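Local structure of uncharacterized protein lp_1913 (Lactobacillus plantarum, 3FLH) at residues 9-12 and 13-16; 37-41 and 42-46; 62-65 and 66-69; 89-92 and 93-97. The protein is of unknown function but folds as a rhodanese-like domain, and its chain has no cysteine to carry sulfur as classical rhodaneses do. One frame throughout, in Å; residues are numbered along the deposited sequence.

Contact 1: residues 9-12 and 13-16; sequences LTTY and LSLY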
loop_
_atom_site.group_PDB
_atom_site.type_symbol
_atom_site.label_atom_id
_atom_site.label_comp_id
_atom_site.label_asym_id
_atom_site.label_seq_id
_atom_site.Cartn_x
_atom_site.Cartn_y
_atom_site.Cartn_z
ATOM N N LEU B 9 4.689 9.217 8.599
ATOM C CA LEU B 9 4.927 7.840 9.028
ATOM C C LEU B 9 4.142 7.483 10.285
ATOM O O LEU B 9 3.589 6.384 10.400
ATOM C CB LEU B 9 6.414 7.617 9.295
ATOM C CG LEU B 9 7.354 7.530 8.092
ATOM C CD1 LEU B 9 8.778 7.666 8.577
ATOM C CD2 LEU B 9 7.152 6.207 7.360
ATOM N N THR B 10 4.102 8.412 11.233
ATOM C CA THR B 10 3.396 8.191 12.495
ATOM C C THR B 10 1.896 8.040 12.283
ATOM O O THR B 10 1.263 7.161 12.870
ATOM C CB THR B 10 3.628 9.359 13.481
ATOM O OG1 THR B 10 5.039 9.526 13.705
ATOM C CG2 THR B 10 2.925 9.079 14.814
ATOM N N THR B 11 1.323 8.902 11.450
ATOM C CA THR B 11 -0.113 8.836 11.196
ATOM C C THR B 11 -0.485 7.638 10.330
ATOM O O THR B 11 -1.499 6.978 10.572
ATOM C CB THR B 11 -0.620 10.115 10.508
ATOM O OG1 THR B 11 -0.275 11.255 11.309
ATOM C CG2 THR B 11 -2.138 10.063 10.347
ATOM N N TYR B 12 0.336 7.358 9.320
ATOM C CA TYR B 12 0.067 6.236 8.415
ATOM C C TYR B 12 0.141 4.905 9.176
ATOM O O TYR B 12 -0.705 4.028 8.991
ATOM C CB TYR B 12 1.074 6.233 7.254
ATOM C CG TYR B 12 0.792 5.191 6.183
ATOM C CD1 TYR B 12 -0.032 5.483 5.096
ATOM C CD2 TYR B 12 1.334 3.911 6.268
ATOM C CE1 TYR B 12 -0.310 4.526 4.118
ATOM C CE2 TYR B 12 1.062 2.943 5.297
ATOM C CZ TYR B 12 0.241 3.255 4.229
ATOM O OH TYR B 12 -0.049 2.300 3.278
ATOM N N LEU B 13 1.152 4.755 10.029
ATOM C CA LEU B 13 1.308 3.527 10.796
ATOM C C LEU B 13 0.217 3.380 11.855
ATOM O O LEU B 13 -0.150 2.261 12.219
ATOM C CB LEU B 13 2.699 3.469 11.449
ATOM C CG LEU B 13 3.857 3.192 10.490
ATOM C CD1 LEU B 13 5.193 3.313 11.203
ATOM C CD2 LEU B 13 3.689 1.785 9.900
ATOM N N SER B 14 -0.313 4.500 12.340
ATOM C CA SER B 14 -1.369 4.454 13.358
ATOM C C SER B 14 -2.652 3.850 12.796
ATOM O O SER B 14 -3.598 3.581 13.538
ATOM C CB SER B 14 -1.679 5.857 13.892
ATOM O OG SER B 14 -2.380 6.625 12.933
ATOM N N LEU B 15 -2.686 3.649 11.483
ATOM C CA LEU B 15 -3.856 3.079 10.821
ATOM C C LEU B 15 -3.821 1.558 10.862
ATOM O O LEU B 15 -4.849 0.904 10.687
ATOM C CB LEU B 15 -3.908 3.523 9.358
ATOM C CG LEU B 15 -3.990 5.019 9.058
ATOM C CD1 LEU B 15 -3.826 5.229 7.565
ATOM C CD2 LEU B 15 -5.325 5.582 9.552
ATOM N N TYR B 16 -2.637 0.998 11.099
ATOM C CA TYR B 16 -2.474 -0.451 11.115
ATOM C C TYR B 16 -2.248 -1.085 12.478
ATOM O O TYR B 16 -1.879 -0.419 13.446
ATOM C CB TYR B 16 -1.304 -0.867 10.214
ATOM C CG TYR B 16 -1.467 -0.558 8.744
ATOM C CD1 TYR B 16 -1.227 0.723 8.248
ATOM C CD2 TYR B 16 -1.836 -1.557 7.843
ATOM C CE1 TYR B 16 -1.343 1.000 6.885
ATOM C CE2 TYR B 16 -1.957 -1.294 6.478
ATOM C CZ TYR B 16 -1.707 -0.012 6.007
ATOM O OH TYR B 16 -1.823 0.259 4.659
#

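Contact 2: residues 37-41 and 42-46; sequences DVRNA and PAQVK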
loop_
_atom_site.group_PDB
_atom_site.type_symbol
_atom_site.label_atom_id
_atom_site.label_comp_id
_atom_site.label_asym_id
_atom_site.label_seq_id
_atom_site.Cartn_x
_atom_site.Cartn_y
_atom_site.Cartn_z
ATOM N N ASP B 37 -13.733 -9.427 7.923
ATOM C CA ASP B 37 -13.262 -9.801 6.590
ATOM C C ASP B 37 -14.079 -8.936 5.632
ATOM O O ASP B 37 -15.254 -9.207 5.408
ATOM C CB ASP B 37 -13.555 -11.287 6.334
ATOM C CG ASP B 37 -12.910 -11.805 5.073
ATOM O OD1 ASP B 37 -12.957 -11.106 4.034
ATOM O OD2 ASP B 37 -12.346 -12.929 5.109
ATOM N N VAL B 38 -13.469 -7.896 5.075
ATOM C CA VAL B 38 -14.202 -7.006 4.177
ATOM C C VAL B 38 -14.074 -7.332 2.692
ATOM O O VAL B 38 -14.388 -6.495 1.847
ATOM C CB VAL B 38 -13.792 -5.534 4.396
ATOM C CG1 VAL B 38 -13.999 -5.153 5.859
ATOM C CG2 VAL B 38 -12.342 -5.327 3.997
ATOM N N ARG B 39 -13.617 -8.540 2.373
ATOM C CA ARG B 39 -13.477 -8.956 0.975
ATOM C C ARG B 39 -14.866 -9.042 0.332
ATOM O O ARG B 39 -15.874 -9.108 1.033
ATOM C CB ARG B 39 -12.801 -10.332 0.880
ATOM C CG ARG B 39 -11.329 -10.392 1.288
ATOM C CD ARG B 39 -10.799 -11.830 1.199
ATOM N NE ARG B 39 -11.494 -12.722 2.129
ATOM C CZ ARG B 39 -11.507 -14.052 2.040
ATOM N NH1 ARG B 39 -10.861 -14.666 1.055
ATOM N NH2 ARG B 39 -12.176 -14.771 2.936
ATOM N N ASN B 40 -14.918 -9.044 -0.999
ATOM C CA ASN B 40 -16.194 -9.142 -1.701
ATOM C C ASN B 40 -16.823 -10.514 -1.457
ATOM O O ASN B 40 -16.119 -11.516 -1.306
ATOM C CB ASN B 40 -16.012 -8.897 -3.206
ATOM C CG ASN B 40 -14.873 -9.705 -3.804
ATOM O OD1 ASN B 40 -13.869 -9.143 -4.249
ATOM N ND2 ASN B 40 -15.024 -11.027 -3.819
ATOM N N ALA B 41 -18.152 -10.544 -1.411
ATOM C CA ALA B 41 -18.904 -11.770 -1.156
ATOM C C ALA B 41 -18.411 -13.027 -1.878
ATOM O O ALA B 41 -18.154 -14.047 -1.239
ATOM C CB ALA B 41 -20.386 -11.540 -1.467
ATOM N N PRO B 42 -18.269 -12.975 -3.215
ATOM C CA PRO B 42 -17.806 -14.157 -3.952
ATOM C C PRO B 42 -16.526 -14.792 -3.417
ATOM O O PRO B 42 -16.417 -16.013 -3.353
ATOM C CB PRO B 42 -17.655 -13.638 -5.384
ATOM C CG PRO B 42 -17.353 -12.186 -5.192
ATOM C CD PRO B 42 -18.314 -11.795 -4.097
ATOM N N ALA B 43 -15.564 -13.962 -3.024
ATOM C CA ALA B 43 -14.297 -14.464 -2.507
ATOM C C ALA B 43 -14.463 -15.187 -1.173
ATOM O O ALA B 43 -13.768 -16.165 -0.889
ATOM C CB ALA B 43 -13.309 -13.318 -2.356
ATOM N N GLN B 44 -15.394 -14.704 -0.359
ATOM C CA GLN B 44 -15.639 -15.282 0.955
ATOM C C GLN B 44 -16.357 -16.635 0.940
ATOM O O GLN B 44 -16.557 -17.255 1.989
ATOM C CB GLN B 44 -16.401 -14.275 1.819
ATOM C CG GLN B 44 -15.614 -12.988 2.033
ATOM C CD GLN B 44 -15.961 -12.307 3.336
ATOM O OE1 GLN B 44 -16.000 -12.953 4.387
ATOM N NE2 GLN B 44 -16.197 -10.999 3.286
ATOM N N VAL B 45 -16.737 -17.090 -0.251
ATOM C CA VAL B 45 -17.406 -18.378 -0.409
ATOM C C VAL B 45 -16.412 -19.529 -0.190
ATOM O O VAL B 45 -16.805 -20.647 0.158
ATOM C CB VAL B 45 -18.046 -18.500 -1.825
ATOM C CG1 VAL B 45 -18.621 -19.897 -2.034
ATOM C CG2 VAL B 45 -19.146 -17.452 -1.984
ATOM N N LYS B 46 -15.125 -19.250 -0.384
ATOM C CA LYS B 46 -14.086 -20.266 -0.192
ATOM C C LYS B 46 -13.892 -20.561 1.292
ATOM O O LYS B 46 -13.160 -21.479 1.659
ATOM C CB LYS B 46 -12.754 -19.799 -0.792
ATOM C CG LYS B 46 -12.806 -19.520 -2.289
ATOM C CD LYS B 46 -11.418 -19.243 -2.846
ATOM C CE LYS B 46 -10.530 -20.481 -2.775
ATOM N NZ LYS B 46 -11.094 -21.608 -3.587
#

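Contact 3: residues 62-65 and 66-69; sequences ATRI and GELD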
loop_
_atom_site.group_PDB
_atom_site.type_symbol
_atom_site.label_atom_id
_atom_site.label_comp_id
_atom_site.label_asym_id
_atom_site.label_seq_id
_atom_site.Cartn_x
_atom_site.Cartn_y
_atom_site.Cartn_z
ATOM N N ALA B 62 -20.997 -0.005 5.776
ATOM C CA ALA B 62 -21.775 1.143 6.246
ATOM C C ALA B 62 -23.203 0.755 6.630
ATOM O O ALA B 62 -23.785 1.320 7.563
ATOM C CB ALA B 62 -21.804 2.240 5.176
ATOM N N THR B 63 -23.757 -0.216 5.915
ATOM C CA THR B 63 -25.118 -0.685 6.167
ATOM C C THR B 63 -25.250 -1.584 7.399
ATOM O O THR B 63 -26.223 -1.480 8.148
ATOM C CB THR B 63 -25.668 -1.469 4.948
ATOM O OG1 THR B 63 -25.744 -0.598 3.809
ATOM C CG2 THR B 63 -27.062 -2.021 5.252
ATOM N N ARG B 64 -24.266 -2.456 7.607
ATOM C CA ARG B 64 -24.289 -3.407 8.722
ATOM C C ARG B 64 -23.452 -2.993 9.928
ATOM O O ARG B 64 -23.239 -3.784 10.850
ATOM C CB ARG B 64 -23.814 -4.773 8.231
ATOM C CG ARG B 64 -24.703 -5.399 7.164
ATOM C CD ARG B 64 -24.101 -6.694 6.643
ATOM N NE ARG B 64 -23.705 -7.567 7.744
ATOM C CZ ARG B 64 -22.869 -8.593 7.631
ATOM N NH1 ARG B 64 -22.326 -8.897 6.461
ATOM N NH2 ARG B 64 -22.564 -9.306 8.703
ATOM N N ILE B 65 -22.997 -1.748 9.929
ATOM C CA ILE B 65 -22.165 -1.260 11.013
ATOM C C ILE B 65 -22.959 -1.065 12.306
ATOM O O ILE B 65 -22.386 -0.838 13.373
ATOM C CB ILE B 65 -21.465 0.058 10.595
ATOM C CG1 ILE B 65 -20.202 0.261 11.428
ATOM C CG2 ILE B 65 -22.418 1.233 10.749
ATOM C CD1 ILE B 65 -19.333 1.378 10.919
ATOM N N GLY B 66 -24.282 -1.179 12.204
ATOM C CA GLY B 66 -25.136 -1.016 13.367
ATOM C C GLY B 66 -25.255 -2.283 14.195
ATOM O O GLY B 66 -25.915 -2.296 15.234
ATOM N N GLU B 67 -24.611 -3.351 13.741
ATOM C CA GLU B 67 -24.652 -4.631 14.448
ATOM C C GLU B 67 -23.360 -4.836 15.228
ATOM O O GLU B 67 -23.138 -5.896 15.812
ATOM C CB GLU B 67 -24.802 -5.779 13.450
ATOM C CG GLU B 67 -25.543 -5.406 12.185
ATOM C CD GLU B 67 -25.502 -6.509 11.145
ATOM O OE1 GLU B 67 -24.476 -7.219 11.071
ATOM O OE2 GLU B 67 -26.488 -6.654 10.392
ATOM N N LEU B 68 -22.507 -3.817 15.234
ATOM C CA LEU B 68 -21.221 -3.919 15.914
ATOM C C LEU B 68 -21.198 -3.334 17.324
ATOM O O LEU B 68 -21.819 -2.310 17.597
ATOM C CB LEU B 68 -20.135 -3.254 15.057
ATOM C CG LEU B 68 -20.007 -3.747 13.607
ATOM C CD1 LEU B 68 -18.914 -2.969 12.899
ATOM C CD2 LEU B 68 -19.707 -5.238 13.579
ATOM N N ASP B 69 -20.477 -4.003 18.216
ATOM C CA ASP B 69 -20.347 -3.555 19.599
ATOM C C ASP B 69 -19.363 -2.388 19.629
ATOM O O ASP B 69 -18.217 -2.529 19.203
ATOM C CB ASP B 69 -19.814 -4.687 20.472
ATOM C CG ASP B 69 -19.904 -4.371 21.949
ATOM O OD1 ASP B 69 -19.510 -3.253 22.343
ATOM O OD2 ASP B 69 -20.366 -5.241 22.715
HETATM O O HOH W 1 -23.003 -0.360 16.160
#

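Contact 4: residues 89-92 and 93-97; sequences ALLV and LLSAG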
loop_
_atom_site.group_PDB
_atom_site.type_symbol
_atom_site.label_atom_id
_atom_site.label_comp_id
_atom_site.label_asym_id
_atom_site.label_seq_id
_atom_site.Cartn_x
_atom_site.Cartn_y
_atom_site.Cartn_z
ATOM N N ALA B 89 -12.910 0.918 4.405
ATOM C CA ALA B 89 -13.673 0.382 5.531
ATOM C C ALA B 89 -13.236 1.117 6.802
ATOM O O ALA B 89 -14.069 1.522 7.608
ATOM C CB ALA B 89 -13.413 -1.120 5.684
ATOM N N LEU B 90 -11.923 1.284 6.973
ATOM C CA LEU B 90 -11.396 1.968 8.146
ATOM C C LEU B 90 -11.989 3.367 8.276
ATOM O O LEU B 90 -12.367 3.783 9.372
ATOM C CB LEU B 90 -9.863 2.057 8.089
ATOM C CG LEU B 90 -9.148 2.581 9.347
ATOM C CD1 LEU B 90 -9.465 1.672 10.544
ATOM C CD2 LEU B 90 -7.640 2.625 9.120
ATOM N N LEU B 91 -12.079 4.090 7.162
ATOM C CA LEU B 91 -12.626 5.447 7.173
ATOM C C LEU B 91 -14.074 5.467 7.652
ATOM O O LEU B 91 -14.491 6.369 8.387
ATOM C CB LEU B 91 -12.534 6.069 5.774
ATOM C CG LEU B 91 -13.074 7.497 5.635
ATOM C CD1 LEU B 91 -12.409 8.404 6.654
ATOM C CD2 LEU B 91 -12.817 8.008 4.219
ATOM N N VAL B 92 -14.839 4.469 7.230
ATOM C CA VAL B 92 -16.236 4.357 7.627
ATOM C C VAL B 92 -16.333 4.138 9.138
ATOM O O VAL B 92 -17.110 4.811 9.824
ATOM C CB VAL B 92 -16.925 3.183 6.883
ATOM C CG1 VAL B 92 -18.347 2.991 7.390
ATOM C CG2 VAL B 92 -16.934 3.463 5.386
ATOM N N LEU B 93 -15.530 3.210 9.652
ATOM C CA LEU B 93 -15.531 2.893 11.079
ATOM C C LEU B 93 -15.081 4.078 11.938
ATOM O O LEU B 93 -15.755 4.450 12.903
ATOM C CB LEU B 93 -14.634 1.673 11.345
ATOM C CG LEU B 93 -15.114 0.331 10.785
ATOM C CD1 LEU B 93 -13.976 -0.680 10.769
ATOM C CD2 LEU B 93 -16.280 -0.180 11.640
ATOM N N LEU B 94 -13.942 4.666 11.588
ATOM C CA LEU B 94 -13.423 5.807 12.338
ATOM C C LEU B 94 -14.374 7.011 12.252
ATOM O O LEU B 94 -14.541 7.738 13.229
ATOM C CB LEU B 94 -12.023 6.194 11.835
ATOM C CG LEU B 94 -10.891 5.141 11.876
ATOM C CD1 LEU B 94 -9.596 5.787 11.365
ATOM C CD2 LEU B 94 -10.686 4.618 13.295
ATOM N N SER B 95 -15.006 7.222 11.099
ATOM C CA SER B 95 -15.940 8.348 10.958
ATOM C C SER B 95 -17.184 8.140 11.820
ATOM O O SER B 95 -17.821 9.104 12.244
ATOM C CB SER B 95 -16.377 8.526 9.499
ATOM O OG SER B 95 -15.295 8.941 8.684
ATOM N N ALA B 96 -17.520 6.880 12.074
ATOM C CA ALA B 96 -18.690 6.537 12.877
ATOM C C ALA B 96 -18.401 6.559 14.376
ATOM O O ALA B 96 -19.284 6.275 15.184
ATOM C CB ALA B 96 -19.211 5.160 12.469
ATOM N N GLY B 97 -17.169 6.890 14.746
ATOM C CA GLY B 97 -16.814 6.937 16.152
ATOM C C GLY B 97 -16.311 5.615 16.708
ATOM O O GLY B 97 -16.294 5.410 17.924
#

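Contact 1: residues 9-12 and 13-16
Leu-13 N donates to Leu-9 O at 3.0 Å in a regular helical bond (158° at the hydrogen), and with the next bonds the helix of residues 3-13 comes to its end. Ser-14 N still reaches back four residues to Thr-10 O, at 3.1 Å, and has only a weak second bond to Thr-11 O. Leu-15 N then reaches back three residues, to Tyr-12 O at 3.2 Å. Overlapping these bonds, a type I beta turn runs from Leu-13 to Tyr-16, closed by Tyr-16 N on Leu-13 O, and it turns the chain into the short strand 16-17. Within the rhodanese-like fold this strand is an edge of the parallel sheet, next to strand 99-103, and Leu-15 pairs through its backbone with Glu-102 of that neighbour. Ser-14 folds its hydroxyl back on the helix, OG giving a short bond of 2.5 Å to Thr-11 O. The two tyrosines meet through their outer ends. Tyr-12 CG lies opposite its own backbone N (chi1 -174°), which brings the ring to the side chain of Tyr-16. There CE2 comes 3.5 Å from Tyr-16 CE1, and the ring planes lie at 40°, an oblique pairing. Tyr-16 OH donates to Tyr-12 OH at 3.0 Å, while Tyr-12 O sits in the plane of the Tyr-16 ring, at its edge by CD1. Both hydroxyls have further partners: Tyr-16 OH bonds Lys-87 NZ of the same chain, and Tyr-12 OH bonds Thr-83 OG1 of the second subunit, which joins the tyrosine pair to the trimeric assembly.

Contact 2: residues 37-41 and 42-46
Gln-44 NE2 is shared by two backbone carbonyls, Asp-37 O at 2.9 Å and Arg-39 O at 3.0 Å. The bond to Arg-39 O is the straighter (162°) and lies in the amide plane, whereas Asp-37 O is tilted out of it. This ties the turn that follows strand 33-37 to the Asp-Val-Arg sequence at its end, a signature of rhodanese-like domains. Asp-37 and Arg-39 form the core of that signature. Asp-37 OD1 accepts Arg-39 N, making an Asx turn, and also takes NE at 2.9 Å on its syn lone pair. Arg-39 NH2 binds Asp-37 OD2 at 2.9 Å, which completes a side-on, two-nitrogen salt bridge; Arg-39 NH1 has a second acid partner in Asp-48. The salt bridge and the backbone N-H of Arg-39 would probably favour the charged form of Asp-37. The Gln-44 amide lies stacked on the carboxylate of Asp-37, the two planes 17° apart, with Gln-44 CD 3.3 Å from Asp-37 OD1. Weak bonds from Ala-43 N and Gln-44 N to Asn-40 O, and from Gln-44 N to Ala-41 O, shape the turn itself, where Ala-41 CB presses within 3.4 Å of Pro-42 CD.

Contact 3: residues 62-65 and 66-69
Glu-67 N donates to Arg-64 O at 3.2 Å and 161°, approaching from above the carbonyl plane and reaching back three residues, near the last turn of the helix of residues 58-64. A water joins the next turn of chain: it donates to Ile-65 O at 2.9 Å and to Leu-68 O at 2.7 Å, a bridge between two carbonyls that could not bond each other. The side chains of Arg-64 and Glu-67 add a long salt bridge. Glu-67 OE1 stands 3.4 Å from Arg-64 NE, near the guanidinium plane and at its edge, in a straight but weak bond, and the carboxylate is turned 55° against the guanidinium. Glu-67 reaches this place by folding back over the backbone, its CG 3.1 Å from Arg-64 O. The firmer hold on the arginine lies elsewhere, in the bond from NH1 to Ala-55 O at the edge strand 54-55. With a leucine in place of Arg-64, the carboxylate of Glu-67 would probably be left without its positive mate and Ala-55 O without this donor. Beneath the polar layer, Ile-65 CG1 meets Leu-68 CD1 at 3.8 Å, the two side chains crossing at about a right angle. With CG1 anti to the backbone N (chi1 -156°), that branch rather than CG2 meets Leu-68. Leu-93 of helix 85-95 covers the pair. The chemistry is thus divided: the long, weak bond of exposed Glu-67 probably adds little, the arginine is held more firmly toward strand 54-55, and the aliphatic pair fastens this part of the chain to the neighbouring helix.

Contact 4: residues 89-92 and 93-97
Leu-94 rests on Leu-90, one helical turn earlier, through CB, CG and CD1. Its CB stands 3.5 Å from Leu-90 O, and CG comes closer to the same oxygen, at 3.2 Å, because it lies opposite its own carbonyl carbon (chi1 -58°) and leans back along the helix. Beyond this the CD1 methyl packs against Leu-90 CG at 3.8 Å, the two leucines passing obliquely. Beneath them Leu-94 N gives Leu-90 O a nearly linear bond of 2.9 Å (175°). This is the last part of helix 85-95, the crossover helix of a beta-alpha-beta unit between strands 73-77 and 99-103. Leu-90 also packs on Ala-100 and Leu-15, and Leu-9 of the third subunit covers both leucines. An alanine at Leu-90 would take away the branch against which Leu-94 CD1 rests and is likely to open a gap toward the sheet and that subunit. Leu-91 O accepts two donors from opposite faces of its plane, Ser-95 OG at 2.7 Å and Ser-95 N at 2.9 Å. Gly-97 N bonds Leu-94 O at 3.2 Å, and its positive phi then turns the chain out of the helix, as a Schellman motif does. Apolar packing thus serves the buried and intersubunit faces, while the serine hydroxyl and the backbone of the Schellman turn supply the polar bonds at the helix end.

Contact 4 is the meeting point of the other three. Contact 3 lies nearest, its centre 11 Å from that of contact 4, with Ile-65 CD1 3.5 Å from Leu-93 CD2. Contact 1 touches it through Leu-15 O, 3.6 Å from Leu-90 CD2, and contact 2 through Val-38 CG1, 4.1 Å from Ala-89 CB. Contacts 1 and 2 lie on opposite sides of the chain's centre, their own centres about 26 Å apart. Both border the region that holds the active-site loop in rhodaneses, between strand 73-77 and helix 85-95: Arg-39 packs on Asp-78 and Trp-79, and Leu-15 on Lys-87. Contacts 1, 2 and 4 each touch the third subunit, whereas no other chain of the assembly touches contact 3.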